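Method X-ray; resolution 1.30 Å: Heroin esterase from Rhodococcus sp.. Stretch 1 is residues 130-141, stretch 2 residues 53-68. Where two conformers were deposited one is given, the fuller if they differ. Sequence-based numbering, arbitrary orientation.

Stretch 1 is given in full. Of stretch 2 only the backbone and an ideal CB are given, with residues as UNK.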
# COMPACT_ATOMS: atom_id res chain seq x y z
N VAL A 130 8.57 2.97 -7.97
CA VAL A 130 9.14 1.99 -7.05
C VAL A 130 10.55 2.44 -6.68
O VAL A 130 10.99 2.22 -5.55
CB VAL A 130 9.11 0.56 -7.63
CG1 VAL A 130 10.19 0.35 -8.66
CG2 VAL A 130 9.22 -0.46 -6.49
N ASN A 131 11.28 3.10 -7.61
CA ASN A 131 12.61 3.60 -7.28
C ASN A 131 12.52 4.63 -6.14
O ASN A 131 13.42 4.64 -5.26
CB ASN A 131 13.34 4.19 -8.50
CG ASN A 131 13.81 3.07 -9.46
OD1 ASN A 131 13.81 1.89 -9.05
ND2 ASN A 131 14.21 3.46 -10.66
N ASP A 132 11.50 5.46 -6.10
CA ASP A 132 11.36 6.43 -5.01
C ASP A 132 11.16 5.71 -3.68
O ASP A 132 11.68 6.12 -2.64
CB ASP A 132 10.16 7.36 -5.25
CG ASP A 132 10.39 8.27 -6.45
OD1 ASP A 132 11.55 8.45 -6.89
OD2 ASP A 132 9.36 8.85 -6.92
N CYS A 133 10.37 4.61 -3.71
CA CYS A 133 10.12 3.89 -2.45
C CYS A 133 11.41 3.20 -1.98
O CYS A 133 11.70 3.17 -0.78
CB CYS A 133 9.00 2.87 -2.70
SG CYS A 133 7.38 3.67 -3.00
N TYR A 134 12.14 2.65 -2.96
CA TYR A 134 13.40 1.97 -2.54
C TYR A 134 14.42 3.00 -2.07
O TYR A 134 15.15 2.74 -1.12
CB TYR A 134 13.90 1.07 -3.67
CG TYR A 134 15.13 0.27 -3.33
CD1 TYR A 134 15.06 -0.67 -2.32
CD2 TYR A 134 16.31 0.46 -4.02
CE1 TYR A 134 16.16 -1.41 -1.98
CE2 TYR A 134 17.44 -0.31 -3.68
CZ TYR A 134 17.33 -1.23 -2.67
OH TYR A 134 18.43 -2.01 -2.28
N ALA A 135 14.41 4.16 -2.73
CA ALA A 135 15.32 5.22 -2.28
C ALA A 135 15.02 5.63 -0.85
O ALA A 135 15.94 5.87 -0.06
CB ALA A 135 15.20 6.40 -3.23
N ALA A 136 13.73 5.71 -0.50
CA ALA A 136 13.34 6.07 0.87
C ALA A 136 13.78 4.97 1.81
O ALA A 136 14.25 5.20 2.92
CB ALA A 136 11.80 6.26 0.92
N LEU A 137 13.65 3.69 1.44
CA LEU A 137 14.09 2.56 2.27
C LEU A 137 15.60 2.61 2.50
O LEU A 137 16.04 2.46 3.64
CB LEU A 137 13.66 1.25 1.59
CG LEU A 137 14.08 -0.02 2.36
CD1 LEU A 137 13.40 -0.08 3.74
CD2 LEU A 137 13.80 -1.31 1.59
N LEU A 138 16.35 2.82 1.43
CA LEU A 138 17.82 2.95 1.55
C LEU A 138 18.19 4.06 2.53
O LEU A 138 19.10 3.91 3.34
CB LEU A 138 18.40 3.25 0.17
CG LEU A 138 18.51 2.06 -0.80
CD1 LEU A 138 18.91 2.52 -2.19
CD2 LEU A 138 19.57 1.08 -0.29
N TYR A 139 17.49 5.18 2.38
CA TYR A 139 17.78 6.32 3.26
C TYR A 139 17.44 6.01 4.69
O TYR A 139 18.28 6.29 5.58
CB TYR A 139 16.95 7.52 2.75
CG TYR A 139 17.00 8.67 3.74
CD1 TYR A 139 18.12 9.51 3.78
CD2 TYR A 139 15.93 8.91 4.61
CE1 TYR A 139 18.12 10.55 4.70
CE2 TYR A 139 15.92 9.94 5.53
CZ TYR A 139 17.05 10.76 5.54
OH TYR A 139 17.10 11.79 6.45
N ILE A 140 16.23 5.52 4.99
CA ILE A 140 15.91 5.30 6.42
C ILE A 140 16.84 4.28 7.05
O ILE A 140 17.18 4.41 8.23
CB ILE A 140 14.43 5.01 6.71
CG1 ILE A 140 13.93 3.74 6.06
CG2 ILE A 140 13.59 6.23 6.34
CD1 ILE A 140 12.46 3.50 6.40
N HIS A 141 17.28 3.28 6.28
CA HIS A 141 18.15 2.24 6.80
C HIS A 141 19.52 2.84 7.07
O HIS A 141 20.06 2.61 8.17
CB HIS A 141 18.25 1.09 5.78
CG HIS A 141 19.17 0.03 6.30
ND1 HIS A 141 20.39 -0.14 5.72
CD2 HIS A 141 19.07 -0.84 7.34
CE1 HIS A 141 21.03 -1.12 6.37
NE2 HIS A 141 20.26 -1.55 7.35
N UNK A 53 9.32 16.50 8.10
CA UNK A 53 9.63 16.04 6.76
C UNK A 53 11.09 15.65 6.61
O UNK A 53 11.96 16.42 6.99
CB UNK A 53 9.27 17.12 5.74
N UNK A 54 11.30 14.46 6.06
CA UNK A 54 12.65 14.02 5.71
C UNK A 54 12.77 14.12 4.19
O UNK A 54 11.79 14.08 3.44
CB UNK A 54 12.93 12.60 6.20
N UNK A 55 14.03 14.20 3.73
CA UNK A 55 14.34 14.22 2.32
C UNK A 55 15.32 13.12 1.97
O UNK A 55 16.50 13.23 2.28
CB UNK A 55 14.90 15.58 1.91
N UNK A 56 14.88 12.07 1.29
CA UNK A 56 15.71 10.95 0.85
C UNK A 56 16.24 11.23 -0.55
O UNK A 56 15.52 11.56 -1.51
CB UNK A 56 14.92 9.64 0.88
N UNK A 57 17.54 11.12 -0.81
CA UNK A 57 18.03 11.26 -2.19
C UNK A 57 17.39 10.23 -3.12
O UNK A 57 17.26 9.05 -2.78
CB UNK A 57 19.55 11.12 -2.23
N UNK A 58 16.92 10.66 -4.30
CA UNK A 58 16.36 9.72 -5.26
C UNK A 58 17.44 8.82 -5.89
O UNK A 58 18.64 9.12 -5.76
CB UNK A 58 15.61 10.49 -6.35
N UNK A 59 16.98 7.75 -6.54
CA UNK A 59 17.92 6.91 -7.32
C UNK A 59 18.35 7.59 -8.61
O UNK A 59 17.64 8.47 -9.11
CB UNK A 59 17.28 5.56 -7.65
N UNK A 60 19.53 7.20 -9.17
CA UNK A 60 19.99 7.80 -10.44
C UNK A 60 20.02 9.31 -10.34
O UNK A 60 20.44 9.88 -9.30
CB UNK A 60 19.09 7.38 -11.60
N UNK A 61 19.55 10.07 -11.32
CA UNK A 61 19.56 11.53 -11.05
C UNK A 61 18.21 12.05 -10.58
O UNK A 61 17.91 13.25 -10.83
CB UNK A 61 19.98 12.30 -12.31
N UNK A 62 17.41 11.15 -9.98
CA UNK A 62 16.05 11.53 -9.67
C UNK A 62 15.99 12.54 -8.55
O UNK A 62 16.88 12.61 -7.72
CB UNK A 62 15.23 10.29 -9.30
N UNK A 63 14.91 13.33 -8.52
CA UNK A 63 14.72 14.30 -7.44
C UNK A 63 14.63 13.65 -6.05
O UNK A 63 14.37 12.46 -5.89
CB UNK A 63 13.45 15.11 -7.70
N UNK A 64 14.81 14.45 -5.00
CA UNK A 64 14.65 14.04 -3.62
C UNK A 64 13.22 13.49 -3.42
O UNK A 64 12.31 13.96 -4.07
CB UNK A 64 14.93 15.21 -2.67
N UNK A 65 13.11 12.51 -2.56
CA UNK A 65 11.83 11.91 -2.19
C UNK A 65 11.48 12.38 -0.80
O UNK A 65 12.18 12.04 0.16
CB UNK A 65 11.88 10.38 -2.26
N UNK A 66 10.37 13.13 -0.71
CA UNK A 66 10.02 13.53 0.66
C UNK A 66 9.31 12.40 1.41
O UNK A 66 8.63 11.57 0.83
CB UNK A 66 9.13 14.78 0.64
N UNK A 67 9.52 12.39 2.73
CA UNK A 67 8.97 11.42 3.65
C UNK A 67 8.27 12.17 4.78
O UNK A 67 8.87 13.03 5.44
CB UNK A 67 10.06 10.49 4.19
N UNK A 68 7.02 11.85 5.03
CA UNK A 68 6.31 12.35 6.21
C UNK A 68 6.63 11.38 7.34
O UNK A 68 6.14 10.25 7.38
CB UNK A 68 4.80 12.47 5.97

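Stretch 2 is a hairpin, two strands paired by backbone hydrogen bonds, packed on the helix of stretch 1. No direct hydrogen bond joins the two stretches.

Position 53 has nothing of the helix near its CB; many residues would serve, and it is Glu53. At position 54 CB points toward the helix, 4.1 Å from Tyr139 CE2, which favours an aliphatic chain. It is Leu54, whose CD1 lies 3.9 Å from Tyr139 CE2, at the ring edge. Position 55 points away, so polar residues are suitable; Ser55 receives a hydrogen bond from the side chain at 66, and a water links its N to Tyr139 OH.

Position 56 is tight. Its CB faces the helix 3.5 Å from Tyr139 CB, so a small residue is expected. Ala56 fits, and its CA sits 4.2 Å from the centroid of the Tyr139 ring, over the face, as a CH-pi contact. At 57, phi of -59° allows many residues, proline included. Pro57 brings CD to 3.9 Å from Tyr139 CD1, while a water bridges its O to Ala135 O.

At position 58 an ideal CB would lie 2.4 Å from the carbonyl O of residue 63, so glycine is strongly indicated. Gly58 avoids that clash; its CA lies 4.1 Å from Ala135 CB. Position 59 points toward the helix, its CB 4.3 Å from Asn131 CB, with Ala135, Tyr134 and Leu138 within reach of a longer apolar chain. Leu59 puts CD1 3.6 Å from Asn131 CG and CD2 3.8 Å from Ala135 CB.

Positions 60 and 61 are the central residues of a type II' turn. The positive phi at 60 (54°, psi -136°) would suit glycine best, yet the residue is Asp60; 61 would accept glycine or a small polar residue, and is Gly61.

Position 62 faces Asp132, its CB 4.8 Å from Asp132 OD1. A basic or neutral polar residue might seem natural, but Asp62 is found. Its OD2 lies 4.3 Å from Asp132 OD1, and one water donates to both carboxylates; another joins OD2 to Asn131 ND2.

Position 63 (phi -62°) admits proline and is Pro63. Position 64 points away and suits a polar chain, here Glu64.

At 65 CB points toward the helix, 4.3 Å from Asp132 O, suiting a medium aliphatic; Val65 CG2 reaches Asp132 OD1 at 3.6 Å. Position 66 points away and suits a polar or charged chain; Lys66 donates through NZ to Ser55 OG and forms a long salt bridge to Glu64. Position 67 points toward the helix from farther off, calling for a longer apolar chain: Ile67 CD1 lies 3.9 Å from Ala136 CB. Position 68 is unconstrained by the helix, so many would serve; it holds Arg68.

Stretch 2, residues 53-68: ELSAPGLDGDPEVKIR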
# COMPACT_ATOMS: atom_id res chain seq x y z
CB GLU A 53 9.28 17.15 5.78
CG GLU A 53 9.43 16.76 4.30
CD GLU A 53 8.89 17.95 3.49
OE1 GLU A 53 7.65 18.16 3.58
OE2 GLU A 53 9.67 18.64 2.82
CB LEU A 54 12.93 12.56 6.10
CG LEU A 54 12.62 12.20 7.55
CD1 LEU A 54 12.90 10.73 7.90
CD2 LEU A 54 13.44 13.12 8.45
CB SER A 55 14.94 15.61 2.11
OG SER A 55 15.16 15.89 0.76
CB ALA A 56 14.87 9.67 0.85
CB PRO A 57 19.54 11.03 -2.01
CG PRO A 57 19.82 11.39 -0.57
CD PRO A 57 18.61 10.94 0.20
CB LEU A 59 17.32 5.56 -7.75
CG LEU A 59 16.82 4.68 -6.63
CD1 LEU A 59 16.53 3.25 -7.16
CD2 LEU A 59 17.71 4.59 -5.40
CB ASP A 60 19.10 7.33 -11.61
CG ASP A 60 19.35 5.87 -11.98
OD1 ASP A 60 20.35 5.31 -11.48
OD2 ASP A 60 18.55 5.28 -12.74
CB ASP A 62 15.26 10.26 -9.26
CG ASP A 62 15.01 9.30 -10.40
OD1 ASP A 62 15.30 9.64 -11.57
OD2 ASP A 62 14.47 8.21 -10.10
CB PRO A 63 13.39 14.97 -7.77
CG PRO A 63 13.03 14.54 -9.11
CD PRO A 63 13.81 13.34 -9.48
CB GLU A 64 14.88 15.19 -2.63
CG GLU A 64 16.17 15.96 -2.94
CD GLU A 64 15.84 17.42 -3.20
OE1 GLU A 64 15.50 17.75 -4.36
OE2 GLU A 64 15.91 18.22 -2.25
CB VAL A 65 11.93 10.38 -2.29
CG1 VAL A 65 10.63 9.70 -1.89
CG2 VAL A 65 12.33 10.00 -3.72
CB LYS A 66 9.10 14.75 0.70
CG LYS A 66 9.69 15.91 -0.10
CD LYS A 66 11.03 16.40 0.47
CE LYS A 66 11.50 17.68 -0.22
NZ LYS A 66 12.91 18.01 0.15
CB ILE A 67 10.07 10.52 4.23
CG1 ILE A 67 10.76 9.73 3.10
CG2 ILE A 67 9.52 9.62 5.32
CD1 ILE A 67 12.02 9.04 3.62
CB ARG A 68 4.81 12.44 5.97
CG ARG A 68 4.44 13.36 4.82
CD ARG A 68 2.98 13.44 4.54
NE ARG A 68 2.08 14.08 5.50
CZ ARG A 68 1.98 15.38 5.68
NH1 ARG A 68 2.75 16.22 4.99
NH2 ARG A 68 1.10 15.80 6.57
O HOH W 1 16.05 14.60 5.78
O HOH W 2 18.07 7.54 -0.68
O HOH W 3 14.18 7.56 -7.36
O HOH W 4 14.09 6.11 -11.77
O HOH W 5 12.24 11.16 -7.23
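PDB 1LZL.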